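Local coordinates for NAD-dependent protein deacylase 2 (Archaeoglobus fulgidus, PDB 4TWJ), which removes acetyl and longer acyl groups from protein lysines in an NAD-dependent reaction, among them the N-terminal lysine of the chromatin protein Alba, at residues A[57-60]-A[61-64]. Numbering follows the deposited sequence.
Sequences KRNP and RAFW. With ACT (acetate ion), chain D.
At Asn59, which breaks from helical geometry, the chain passes from helix 53-58 into helix 60-73, where Trp64 N donates to Pro60 O in an i to i+4 bond (3.2 Å, N-H...O angle 157°). Asn59 is the N-cap. With CG anti to its own backbone N (chi1 -175°), the amide reaches forward over the first turn, and OD1 accepts a weak bond from Ala62 N at 3.2 Å. The same N-H leans on Asn59 O in a second weak bond, more sharply bent, so two oxygens of one residue share it. On the other branch of the amide, ND2 rests against the methyl CB of Ala62, 3.4 Å away, and a water at the edge of the Arg61 guanidinium, in its plane, accepts weakly from both ND2 and NH1. Pro60 occupies the first helical position, where a residue without an N-H costs the helix no bond; its ring also packs on Tyr157. An acetate, probably from the crystallisation liquor, sits at this helix start: its O lies 2.6 Å from Asn59 OD1 and accepts a weak but fairly straight bond from Arg61 N (162°). Farther on, CD1 of Trp64 comes within 3.3 Å of Pro60 O, while the indole NE1 bonds to Val158 O. CE2 of Phe63 stands 3.7 Å above the centre of one face of the Trp64 ring, and Phe63 also packs on the modified side chain of the bound peptide. The cap thus begins a helix that carries an aromatic side chain to the acylated substrate. The short oxygen-oxygen separation at OD1 suggests that the acetate is probably protonated and donates to it, although the geometry does not settle the point.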
ATOM      1  N   LYS A  57     -10.312  19.289  -7.853  1.00 14.93           N
ATOM      2  CA  LYS A  57     -10.372  20.486  -8.696  1.00 15.76           C
ATOM      3  C   LYS A  57     -11.584  21.355  -8.372  1.00 15.56           C
ATOM      4  O   LYS A  57     -11.528  22.575  -8.514  1.00 15.76           O
ATOM      5  CB  LYS A  57     -10.366  20.109 -10.183  1.00 16.82           C
ATOM      6  CG  LYS A  57      -9.020  19.586 -10.660  1.00 18.10           C
ATOM      7  CD  LYS A  57      -9.087  18.962 -12.046  1.00 19.41           C
ATOM      8  CE  LYS A  57      -9.132  19.999 -13.152  1.00 20.49           C
ATOM      9  NZ  LYS A  57      -8.862  19.357 -14.471  1.00 21.37           N
ATOM     10  N   ARG A  58     -12.670  20.726  -7.929  1.00 15.24           N
ATOM     11  CA  ARG A  58     -13.886  21.450  -7.560  1.00 15.25           C
ATOM     12  C   ARG A  58     -13.767  22.062  -6.171  1.00 15.36           C
ATOM     13  O   ARG A  58     -14.209  23.194  -5.945  1.00 15.75           O
ATOM     14  CB  ARG A  58     -15.092  20.512  -7.603  1.00 15.53           C
ATOM     15  N   ASN A  59     -13.183  21.309  -5.242  1.00 14.96           N
ATOM     16  CA  ASN A  59     -13.100  21.725  -3.845  1.00 14.95           C
ATOM     17  C   ASN A  59     -11.896  21.072  -3.169  1.00 14.09           C
ATOM     18  O   ASN A  59     -12.029  20.031  -2.528  1.00 13.56           O
ATOM     19  CB  ASN A  59     -14.398  21.375  -3.108  1.00 15.66           C
ATOM     20  CG  ASN A  59     -14.427  21.893  -1.675  1.00 16.24           C
ATOM     21  OD1 ASN A  59     -13.509  22.565  -1.216  1.00 16.77           O
ATOM     22  ND2 ASN A  59     -15.488  21.562  -0.959  1.00 17.04           N
ATOM     23  N   PRO A  60     -10.716  21.694  -3.304  1.00 13.41           N
ATOM     24  CA  PRO A  60      -9.520  21.116  -2.688  1.00 13.26           C
ATOM     25  C   PRO A  60      -9.572  21.119  -1.155  1.00 13.34           C
ATOM     26  O   PRO A  60      -8.952  20.269  -0.515  1.00 13.05           O
ATOM     27  CB  PRO A  60      -8.393  22.017  -3.209  1.00 13.31           C
ATOM     28  CG  PRO A  60      -9.057  23.312  -3.531  1.00 13.49           C
ATOM     29  CD  PRO A  60     -10.409  22.930  -4.048  1.00 13.55           C
ATOM     30  N   ARG A  61     -10.315  22.056  -0.573  1.00 13.56           N
ATOM     31  CA  ARG A  61     -10.475  22.104   0.880  1.00 13.92           C
ATOM     32  C   ARG A  61     -11.167  20.848   1.418  1.00 14.01           C
ATOM     33  O   ARG A  61     -10.797  20.340   2.473  1.00 14.12           O
ATOM     34  CB  ARG A  61     -11.242  23.367   1.285  1.00 14.39           C
ATOM     35  CG  ARG A  61     -11.282  23.633   2.782  1.00 14.71           C
ATOM     36  CD  ARG A  61     -11.815  25.032   3.051  1.00 15.08           C
ATOM     37  NE  ARG A  61     -11.818  25.390   4.469  1.00 15.45           N
ATOM     38  CZ  ARG A  61     -12.713  24.972   5.363  1.00 15.56           C
ATOM     39  NH1 ARG A  61     -13.695  24.142   5.014  1.00 15.73           N
ATOM     40  NH2 ARG A  61     -12.617  25.380   6.626  1.00 15.99           N
ATOM     41  N   ALA A  62     -12.156  20.336   0.687  1.00 14.05           N
ATOM     42  CA  ALA A  62     -12.828  19.092   1.079  1.00 14.13           C
ATOM     43  C   ALA A  62     -11.852  17.916   1.166  1.00 13.89           C
ATOM     44  O   ALA A  62     -11.908  17.126   2.105  1.00 13.96           O
ATOM     45  CB  ALA A  62     -13.967  18.769   0.122  1.00 14.48           C
ATOM     46  N   PHE A  63     -10.951  17.803   0.193  1.00 13.57           N
ATOM     47  CA  PHE A  63      -9.920  16.774   0.242  1.00 13.43           C
ATOM     48  C   PHE A  63      -9.083  16.896   1.514  1.00 13.12           C
ATOM     49  O   PHE A  63      -8.810  15.904   2.189  1.00 13.03           O
ATOM     50  CB  PHE A  63      -9.001  16.855  -0.983  1.00 13.71           C
ATOM     51  CG  PHE A  63      -7.749  16.043  -0.845  1.00 14.03           C
ATOM     52  CD1 PHE A  63      -7.755  14.681  -1.109  1.00 14.33           C
ATOM     53  CD2 PHE A  63      -6.565  16.635  -0.423  1.00 14.37           C
ATOM     54  CE1 PHE A  63      -6.608  13.927  -0.967  1.00 14.42           C
ATOM     55  CE2 PHE A  63      -5.413  15.884  -0.275  1.00 14.66           C
ATOM     56  CZ  PHE A  63      -5.434  14.529  -0.549  1.00 14.71           C
ATOM     57  N   TRP A  64      -8.669  18.116   1.836  1.00 12.95           N
ATOM     58  CA  TRP A  64      -7.818  18.324   3.004  1.00 12.94           C
ATOM     59  C   TRP A  64      -8.557  18.096   4.329  1.00 13.48           C
ATOM     60  O   TRP A  64      -7.991  17.523   5.258  1.00 13.70           O
ATOM     61  CB  TRP A  64      -7.163  19.706   2.948  1.00 12.60           C
ATOM     62  CG  TRP A  64      -6.021  19.742   1.974  1.00 12.20           C
ATOM     63  CD1 TRP A  64      -5.921  20.490   0.836  1.00 12.02           C
ATOM     64  CD2 TRP A  64      -4.824  18.965   2.049  1.00 12.13           C
ATOM     65  NE1 TRP A  64      -4.721  20.239   0.207  1.00 11.91           N
ATOM     66  CE2 TRP A  64      -4.031  19.304   0.934  1.00 12.01           C
ATOM     67  CE3 TRP A  64      -4.340  18.025   2.964  1.00 12.25           C
ATOM     68  CZ2 TRP A  64      -2.784  18.728   0.703  1.00 12.16           C
ATOM     69  CZ3 TRP A  64      -3.103  17.460   2.742  1.00 12.25           C
ATOM     70  CH2 TRP A  64      -2.334  17.813   1.617  1.00 12.25           C
TER
HETATM   71  C   ACT D 302     -12.180  25.830  -1.792  1.00 31.54           C
HETATM   72  O   ACT D 302     -12.056  24.587  -1.814  1.00 30.63           O
HETATM   73  OXT ACT D 302     -12.982  26.395  -1.017  1.00 32.30           O
HETATM   74  CH3 ACT D 302     -11.340  26.662  -2.714  1.00 31.20           C
HETATM   75  O   HOH W   1     -14.915  22.853   2.210  1.00  7.96           O